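PDB 4QHQ: lipoprotein from Burkholderia cenocepacia, which binds methionine and probably serves as the substrate-binding lipoprotein of an ABC transporter for nutrient uptake. Local coordinates for residues 108-111 and 112-115; 62-65 and 66-69; 114-117 and 118-121. One frame throughout, in Å; residues are numbered along the deposited sequence.

Interaction 1. Residues 108-111 and 112-115; sequences PSNE and NRAL. With MET (methionine), chain B.
Asn110 and Arg113, one helical turn apart, run alongside each other toward the bound methionine. The arginine chain runs extended from CG to NE, and its NH1 gives a 2.8 Å hydrogen bond to the ligand carboxylate atom OXT. NH1 also makes a weak bond of 3.4 Å to Asn110 OD1, which sits at the edge of the guanidinium, near its plane; amide and guanidinium planes are 33° apart. Asn110 OD1 has a second donor in His57 NE2, while Asn110 ND2 is bonded to Asp107 and lies 3.5 Å from the methionine SD. Arg113 NH2 forms a salt bridge with Glu191 and a weak hydrogen bond to Ser81 O, further anchors that limit rotation of the guanidinium. On another side of the helix, a water accepts a hydrogen bond from Asn112 ND2 at 3.0 Å and donates one to Ser109 O at 2.8 Å, and Asn112 OD1 accepts from Ala137 N. The first turns of this pocket helix are closed by regular i to i+4 bonds, among them Ala114 N to Asn110 O at 2.9 Å. Pro108 and Ser109 meet helix 58-68, and Ala114 packs on strand 101-105.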
ATOM      1  N   PRO A 108       0.949 -11.785  -0.172  1.00 12.79           N
ATOM      2  CA  PRO A 108       2.331 -12.118   0.195  1.00 12.88           C
ATOM      3  C   PRO A 108       3.181 -10.927   0.625  1.00 13.72           C
ATOM      4  O   PRO A 108       3.805 -10.983   1.683  1.00 13.76           O
ATOM      5  CB  PRO A 108       2.886 -12.746  -1.082  1.00 18.85           C
ATOM      6  CG  PRO A 108       1.692 -13.422  -1.678  1.00 17.30           C
ATOM      7  CD  PRO A 108       0.546 -12.458  -1.421  1.00 15.22           C
ATOM      8  N   SER A 109       3.205  -9.855  -0.152  1.00 11.50           N
ATOM      9  CA  SER A 109       4.106  -8.758   0.181  1.00 11.38           C
ATOM     10  C   SER A 109       3.643  -7.924   1.371  1.00 13.32           C
ATOM     11  O   SER A 109       4.455  -7.520   2.188  1.00 11.22           O
ATOM     12  CB  SER A 109       4.379  -7.860  -1.035  1.00 10.34           C
ATOM     13  OG  SER A 109       3.259  -7.083  -1.371  1.00 11.88           O
ATOM     14  N   ASN A 110       2.354  -7.628   1.473  1.00 10.54           N
ATOM     15  CA  ASN A 110       1.920  -6.855   2.632  1.00  9.45           C
ATOM     16  C   ASN A 110       1.826  -7.670   3.920  1.00 10.19           C
ATOM     17  O   ASN A 110       2.004  -7.114   5.007  1.00 10.94           O
ATOM     18  CB  ASN A 110       0.625  -6.111   2.331  1.00 12.29           C
ATOM     19  CG  ASN A 110       0.836  -4.995   1.342  1.00  9.26           C
ATOM     20  OD1 ASN A 110       1.497  -3.988   1.649  1.00 10.04           O
ATOM     21  ND2 ASN A 110       0.308  -5.175   0.140  1.00 10.27           N
ATOM     22  N   GLU A 111       1.597  -8.974   3.813  1.00 10.25           N
ATOM     23  CA  GLU A 111       1.648  -9.829   4.986  1.00 10.82           C
ATOM     24  C   GLU A 111       3.085  -9.829   5.502  1.00 13.85           C
ATOM     25  O   GLU A 111       3.332  -9.644   6.691  1.00 13.97           O
ATOM     26  CB  GLU A 111       1.202 -11.264   4.686  1.00 11.82           C
ATOM     27  CG  GLU A 111       1.452 -12.158   5.885  1.00 14.18           C
ATOM     28  CD  GLU A 111       0.599 -13.402   5.946  1.00 17.68           C
ATOM     29  OE1 GLU A 111      -0.173 -13.705   5.021  1.00 19.07           O
ATOM     30  OE2 GLU A 111       0.702 -14.100   6.976  1.00 19.05           O
ATOM     31  N   ASN A 112       4.031 -10.026   4.593  1.00 13.70           N
ATOM     32  CA  ASN A 112       5.440  -9.991   4.938  1.00 12.34           C
ATOM     33  C   ASN A 112       5.809  -8.668   5.600  1.00 13.16           C
ATOM     34  O   ASN A 112       6.463  -8.639   6.651  1.00 15.00           O
ATOM     35  CB  ASN A 112       6.292 -10.225   3.697  1.00 15.05           C
ATOM     36  CG  ASN A 112       7.767 -10.259   4.007  1.00 16.07           C
ATOM     37  OD1 ASN A 112       8.243 -11.167   4.680  1.00 21.07           O
ATOM     38  ND2 ASN A 112       8.504  -9.273   3.505  1.00 18.36           N
ATOM     39  N   ARG A 113       5.347  -7.584   5.000  1.00 11.00           N
ATOM     40  CA  ARG A 113       5.578  -6.250   5.512  1.00 11.74           C
ATOM     41  C   ARG A 113       5.053  -6.083   6.938  1.00 10.98           C
ATOM     42  O   ARG A 113       5.739  -5.537   7.818  1.00 11.85           O
ATOM     43  CB  ARG A 113       4.873  -5.263   4.595  1.00 12.47           C
ATOM     44  CG  ARG A 113       4.984  -3.811   5.011  1.00 11.21           C
ATOM     45  CD  ARG A 113       4.179  -2.984   4.039  1.00  9.51           C
ATOM     46  NE  ARG A 113       4.416  -1.559   4.203  1.00 10.74           N
ATOM     47  CZ  ARG A 113       3.796  -0.624   3.499  1.00  9.63           C
ATOM     48  NH1 ARG A 113       2.874  -0.982   2.605  1.00  8.87           N
ATOM     49  NH2 ARG A 113       4.086   0.656   3.687  1.00  9.88           N
ATOM     50  N   ALA A 114       3.824  -6.534   7.164  1.00 10.58           N
ATOM     51  CA  ALA A 114       3.207  -6.457   8.495  1.00 10.30           C
ATOM     52  C   ALA A 114       3.974  -7.261   9.536  1.00 14.54           C
ATOM     53  O   ALA A 114       4.164  -6.800  10.655  1.00 14.17           O
ATOM     54  CB  ALA A 114       1.769  -6.933   8.429  1.00 13.65           C
ATOM     55  N   LEU A 115       4.399  -8.466   9.168  1.00 15.04           N
ATOM     56  CA  LEU A 115       5.100  -9.329  10.107  1.00 17.97           C
ATOM     57  C   LEU A 115       6.476  -8.756  10.435  1.00 15.66           C
ATOM     58  O   LEU A 115       6.954  -8.882  11.567  1.00 19.51           O
ATOM     59  CB  LEU A 115       5.208 -10.749   9.546  1.00 17.35           C
ATOM     60  CG  LEU A 115       3.863 -11.472   9.456  1.00 14.04           C
ATOM     61  CD1 LEU A 115       4.038 -12.871   8.898  1.00 17.62           C
ATOM     62  CD2 LEU A 115       3.202 -11.525  10.825  1.00 19.79           C
TER
HETATM   63  N   MET B 301      -0.940   2.146  -0.898  1.00  8.79           N
HETATM   64  CA  MET B 301      -0.602   0.846  -0.316  1.00 10.21           C
HETATM   65  C   MET B 301       0.548   0.973   0.658  1.00  9.31           C
HETATM   66  O   MET B 301       1.488   1.706   0.376  1.00 11.74           O
HETATM   67  CB  MET B 301      -0.252  -0.139  -1.438  1.00  8.69           C
HETATM   68  CG  MET B 301       0.077  -1.561  -0.945  1.00 10.33           C
HETATM   69  SD  MET B 301       0.542  -2.663  -2.298  1.00  8.99           S
HETATM   70  CE  MET B 301      -1.008  -2.806  -3.193  1.00  9.85           C
HETATM   71  OXT MET B 301       0.540   0.369   1.745  1.00  9.38           O
HETATM   72  O   HOH W   1       7.210  -7.214   1.712  1.00 15.78           O

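Interaction 2. Residues 62-65 and 66-69; sequences DSQV and KQRG
Gln67 folds its side chain back over the preceding turn, overlapping Ser63: its CG lies 3.2 Å from Ser63 O and its NE2 3.5 Å from Ser63 OG. This is the C-terminal end of helix 58-68, in a periplasmic-binding-protein fold of the NlpA family, and the contact is local packing between residues a turn apart. With CG anti to its own carbonyl carbon (chi1 -67°), Gln67 runs back toward the start of the helix, and the extended chain beyond CG carries the amide alongside Ser63. The Gln64 amide also comes near, crossing that of Gln67 obliquely with the two planes 63° apart; Gln64 NE2 stays 4.0 Å from Gln67 OE1, and the polar end of Gln64 is engaged through OE1 by Asn42. Asp62 is likewise tied back along the helix, to Gln58. Ser63 and Gln67 both rest on Pro108, the first residue of helix 108-120, whereas Lys66 and Arg68 extend from an exposed surface. Backbone bonds continue to the helix end, where Arg68 N reaches Gln64 O at 2.9 Å. Gly69 then leaves the helical conformation with a positive phi of 64°, a value that favours glycine, and its N donates to Val65 O at 2.7 Å.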
ATOM      1  N   ASP A  62       6.075  -7.111  -7.766  1.00 10.87           N
ATOM      2  CA  ASP A  62       6.952  -8.277  -7.927  1.00 12.57           C
ATOM      3  C   ASP A  62       6.220  -9.582  -7.607  1.00 14.59           C
ATOM      4  O   ASP A  62       6.377 -10.587  -8.313  1.00 14.80           O
ATOM      5  CB  ASP A  62       8.185  -8.164  -7.022  1.00 17.81           C
ATOM      6  CG  ASP A  62       9.191  -7.141  -7.521  1.00 18.93           C
ATOM      7  OD1 ASP A  62       9.054  -6.675  -8.672  1.00 19.72           O
ATOM      8  OD2 ASP A  62      10.120  -6.808  -6.752  1.00 25.47           O
ATOM      9  N   SER A  63       5.430  -9.560  -6.538  1.00 12.46           N
ATOM     10  CA  SER A  63       4.634 -10.718  -6.145  1.00 13.03           C
ATOM     11  C   SER A  63       3.628 -11.060  -7.238  1.00 12.23           C
ATOM     12  O   SER A  63       3.461 -12.221  -7.600  1.00 14.25           O
ATOM     13  CB  SER A  63       3.906 -10.421  -4.835  1.00 15.85           C
ATOM     14  OG  SER A  63       3.039 -11.483  -4.484  1.00 17.54           O
ATOM     15  N   GLN A  64       2.966 -10.038  -7.762  1.00 13.19           N
ATOM     16  CA  GLN A  64       1.996 -10.239  -8.838  1.00 12.47           C
ATOM     17  C   GLN A  64       2.640 -10.792 -10.117  1.00 12.78           C
ATOM     18  O   GLN A  64       2.068 -11.645 -10.805  1.00 14.92           O
ATOM     19  CB  GLN A  64       1.279  -8.931  -9.143  1.00 13.54           C
ATOM     20  CG  GLN A  64       0.472  -8.385  -7.980  1.00 19.05           C
ATOM     21  CD  GLN A  64      -1.010  -8.611  -8.170  1.00 18.34           C
ATOM     22  OE1 GLN A  64      -1.617  -8.076  -9.108  1.00 15.26           O
ATOM     23  NE2 GLN A  64      -1.607  -9.405  -7.288  1.00 20.11           N
ATOM     24  N   VAL A  65       3.833 -10.307 -10.437  1.00 13.82           N
ATOM     25  CA  VAL A  65       4.572 -10.810 -11.585  1.00 16.14           C
ATOM     26  C   VAL A  65       4.951 -12.277 -11.359  1.00 17.59           C
ATOM     27  O   VAL A  65       4.862 -13.097 -12.274  1.00 18.23           O
ATOM     28  CB  VAL A  65       5.817  -9.930 -11.870  1.00 16.02           C
ATOM     29  CG1 VAL A  65       6.755 -10.614 -12.852  1.00 18.59           C
ATOM     30  CG2 VAL A  65       5.382  -8.554 -12.364  1.00 16.62           C
ATOM     31  N   LYS A  66       5.330 -12.623 -10.134  1.00 15.45           N
ATOM     32  CA  LYS A  66       5.703 -14.003  -9.835  1.00 18.75           C
ATOM     33  C   LYS A  66       4.505 -14.935  -9.973  1.00 16.56           C
ATOM     34  O   LYS A  66       4.637 -16.085 -10.384  1.00 18.65           O
ATOM     35  CB  LYS A  66       6.283 -14.106  -8.423  1.00 19.51           C
ATOM     36  CG  LYS A  66       6.670 -15.524  -8.018  1.00 26.16           C
ATOM     37  CD  LYS A  66       7.065 -15.595  -6.550  1.00 35.06           C
ATOM     38  CE  LYS A  66       8.431 -14.976  -6.304  1.00 41.87           C
ATOM     39  NZ  LYS A  66       9.516 -15.779  -6.933  1.00 49.05           N
ATOM     40  N   GLN A  67       3.329 -14.425  -9.637  1.00 15.57           N
ATOM     41  CA  GLN A  67       2.111 -15.224  -9.683  1.00 17.93           C
ATOM     42  C   GLN A  67       1.493 -15.344 -11.075  1.00 17.21           C
ATOM     43  O   GLN A  67       0.967 -16.387 -11.432  1.00 19.00           O
ATOM     44  CB  GLN A  67       1.072 -14.631  -8.723  1.00 17.51           C
ATOM     45  CG  GLN A  67       1.441 -14.720  -7.252  1.00 20.48           C
ATOM     46  CD  GLN A  67       0.521 -13.878  -6.390  1.00 31.05           C
ATOM     47  OE1 GLN A  67      -0.310 -13.124  -6.906  1.00 35.18           O
ATOM     48  NE2 GLN A  67       0.660 -14.001  -5.076  1.00 39.00           N
ATOM     49  N   ARG A  68       1.545 -14.262 -11.848  1.00 16.89           N
ATOM     50  CA  ARG A  68       0.788 -14.184 -13.094  1.00 17.31           C
ATOM     51  C   ARG A  68       1.639 -13.886 -14.329  1.00 22.95           C
ATOM     52  O   ARG A  68       1.121 -13.877 -15.438  1.00 22.22           O
ATOM     53  CB  ARG A  68      -0.297 -13.111 -12.971  1.00 21.00           C
ATOM     54  CG  ARG A  68      -1.323 -13.355 -11.880  1.00 25.76           C
ATOM     55  CD  ARG A  68      -2.290 -14.457 -12.271  1.00 32.59           C
ATOM     56  NE  ARG A  68      -3.635 -14.199 -11.761  1.00 45.99           N
ATOM     57  CZ  ARG A  68      -4.552 -13.485 -12.406  1.00 55.85           C
ATOM     58  NH1 ARG A  68      -5.751 -13.297 -11.868  1.00 60.38           N
ATOM     59  NH2 ARG A  68      -4.276 -12.956 -13.592  1.00 58.49           N
ATOM     60  N   GLY A  69       2.927 -13.618 -14.135  1.00 24.17           N
ATOM     61  CA  GLY A  69       3.819 -13.324 -15.244  1.00 24.28           C
ATOM     62  C   GLY A  69       3.489 -12.053 -16.009  1.00 23.19           C
ATOM     63  O   GLY A  69       3.834 -11.933 -17.192  1.00 23.95           O
TER

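Interaction 3. Residues 114-117 and 118-121; sequences ALLL and LQTQ
The C-terminal end of helix 108-120 and the residue after it bring Leu116 beside Gln119 and Leu117 beside Gln121, the ends of each pair directed alike. Leu116 CD2 lies 3.8 Å from Gln119 NE2, an apolar methyl against the amide nitrogen. That nitrogen donates to a water at 2.9 Å, and the water in turn donates to Leu116 O at 2.7 Å, bridging side chain and backbone. Leu116 O also accepts a hydrogen bond from Thr120 N at 2.7 Å, so one carbonyl gathers a main-chain and a water donor. Thr120 OG1 stands 3.1 Å from the same oxygen, placed there by a chi1 of -67°, which sets the hydroxyl beside its own backbone N. The helix belongs to the lobe of this binding-protein fold built on the sheet that includes strands 101-105 and 168-171, and its buried side faces both strands: Ala114 and Leu118 touch Val170, and Leu118 also packs on Leu102. Leu115 CD2 approaches Leu118 CD1 at 4.4 Å, a loose apolar contact, and both leucines meet Ile124 in the following loop. Gln119 OE1 accepts from Leu126 N, tying the helix to strand 125-126. Just past the helix, Gln121 bends at chi2 and folds back, CG 3.3 Å from Leu117 O.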
ATOM      1  N   ALA A 114       3.824  -6.534   7.164  1.00 10.58           N
ATOM      2  CA  ALA A 114       3.207  -6.457   8.495  1.00 10.30           C
ATOM      3  C   ALA A 114       3.974  -7.261   9.536  1.00 14.54           C
ATOM      4  O   ALA A 114       4.164  -6.800  10.655  1.00 14.17           O
ATOM      5  CB  ALA A 114       1.769  -6.933   8.429  1.00 13.65           C
ATOM      6  N   LEU A 115       4.399  -8.466   9.168  1.00 15.04           N
ATOM      7  CA  LEU A 115       5.100  -9.329  10.107  1.00 17.97           C
ATOM      8  C   LEU A 115       6.476  -8.756  10.435  1.00 15.66           C
ATOM      9  O   LEU A 115       6.954  -8.882  11.567  1.00 19.51           O
ATOM     10  CB  LEU A 115       5.208 -10.749   9.546  1.00 17.35           C
ATOM     11  CG  LEU A 115       3.863 -11.472   9.456  1.00 14.04           C
ATOM     12  CD1 LEU A 115       4.038 -12.871   8.898  1.00 17.62           C
ATOM     13  CD2 LEU A 115       3.202 -11.525  10.825  1.00 19.79           C
ATOM     14  N   LEU A 116       7.103  -8.116   9.451  1.00 15.31           N
ATOM     15  CA  LEU A 116       8.384  -7.454   9.688  1.00 16.54           C
ATOM     16  C   LEU A 116       8.223  -6.289  10.661  1.00 17.89           C
ATOM     17  O   LEU A 116       9.064  -6.094  11.543  1.00 19.15           O
ATOM     18  CB  LEU A 116       9.000  -6.956   8.383  1.00 19.27           C
ATOM     19  CG  LEU A 116       9.528  -8.022   7.429  1.00 20.44           C
ATOM     20  CD1 LEU A 116      10.007  -7.382   6.135  1.00 26.77           C
ATOM     21  CD2 LEU A 116      10.647  -8.800   8.083  1.00 25.75           C
ATOM     22  N   LEU A 117       7.150  -5.518  10.513  1.00 14.82           N
ATOM     23  CA  LEU A 117       6.897  -4.419  11.439  1.00 15.56           C
ATOM     24  C   LEU A 117       6.700  -4.960  12.847  1.00 17.07           C
ATOM     25  O   LEU A 117       7.271  -4.433  13.811  1.00 18.57           O
ATOM     26  CB  LEU A 117       5.677  -3.608  11.023  1.00 14.35           C
ATOM     27  CG  LEU A 117       5.318  -2.459  11.967  1.00 14.18           C
ATOM     28  CD1 LEU A 117       6.460  -1.459  12.101  1.00 18.69           C
ATOM     29  CD2 LEU A 117       4.055  -1.767  11.525  1.00 12.90           C
ATOM     30  N   LEU A 118       5.907  -6.020  12.978  1.00 14.35           N
ATOM     31  CA  LEU A 118       5.706  -6.638  14.295  1.00 16.51           C
ATOM     32  C   LEU A 118       7.017  -7.163  14.869  1.00 17.75           C
ATOM     33  O   LEU A 118       7.240  -7.098  16.081  1.00 20.65           O
ATOM     34  CB  LEU A 118       4.658  -7.755  14.225  1.00 15.87           C
ATOM     35  CG  LEU A 118       3.218  -7.338  13.932  1.00 16.04           C
ATOM     36  CD1 LEU A 118       2.306  -8.550  13.879  1.00 18.98           C
ATOM     37  CD2 LEU A 118       2.713  -6.318  14.952  1.00 17.80           C
ATOM     38  N   GLN A 119       7.890  -7.657  13.995  1.00 20.34           N
ATOM     39  CA  GLN A 119       9.205  -8.124  14.422  1.00 25.39           C
ATOM     40  C   GLN A 119      10.051  -6.946  14.881  1.00 23.10           C
ATOM     41  O   GLN A 119      10.692  -7.013  15.930  1.00 25.53           O
ATOM     42  CB  GLN A 119       9.913  -8.869  13.288  1.00 19.03           C
ATOM     43  CG  GLN A 119      11.322  -9.326  13.654  1.00 26.42           C
ATOM     44  CD  GLN A 119      11.931 -10.259  12.626  1.00 24.67           C
ATOM     45  OE1 GLN A 119      12.186 -11.427  12.911  1.00 30.01           O
ATOM     46  NE2 GLN A 119      12.177  -9.743  11.422  1.00 27.64           N
ATOM     47  N   THR A 120      10.042  -5.869  14.099  1.00 22.53           N
ATOM     48  CA  THR A 120      10.755  -4.641  14.452  1.00 24.66           C
ATOM     49  C   THR A 120      10.323  -4.148  15.834  1.00 17.49           C
ATOM     50  O   THR A 120      11.153  -3.707  16.644  1.00 26.91           O
ATOM     51  CB  THR A 120      10.522  -3.529  13.401  1.00 29.89           C
ATOM     52  OG1 THR A 120      11.137  -3.903  12.163  1.00 30.74           O
ATOM     53  CG2 THR A 120      11.125  -2.207  13.870  1.00 32.14           C
ATOM     54  N   GLN A 121       9.030  -4.258  16.117  1.00 24.03           N
ATOM     55  CA  GLN A 121       8.473  -3.793  17.386  1.00 26.00           C
ATOM     56  C   GLN A 121       8.689  -4.790  18.529  1.00 26.75           C
ATOM     57  O   GLN A 121       8.286  -4.535  19.665  1.00 34.13           O
ATOM     58  CB  GLN A 121       6.983  -3.475  17.220  1.00 24.13           C
ATOM     59  CG  GLN A 121       6.694  -2.324  16.253  1.00 23.48           C
ATOM     60  CD  GLN A 121       7.288  -1.007  16.722  1.00 26.55           C
ATOM     61  OE1 GLN A 121       7.226  -0.675  17.905  1.00 27.82           O
ATOM     62  NE2 GLN A 121       7.869  -0.253  15.796  1.00 34.29           N
TER
HETATM   63  O   HOH W   2      11.670  -6.855  11.214  1.00 29.35           O

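In the fold
From the N terminus, interaction 2 comes first, at the end of helix 58-68, the helix that follows strand 52-57 of the six-stranded sheet. The chain then traverses strands 72-80, 84-86 and 101-105 before helix 108-120, where interactions 1 and 3 overlap end to end at Ala114 and Leu115. All three are local contacts along helices, two of them running one residue past the helix end, so none closes a long loop and none nests in another. Interactions 1 and 2 nevertheless touch in space, with Pro108 against Ser63 and Gln67, joining the two helices. Interaction 3 has no touch with interaction 2 and continues helix 108-120 away from the methionine, along the five-stranded sheet.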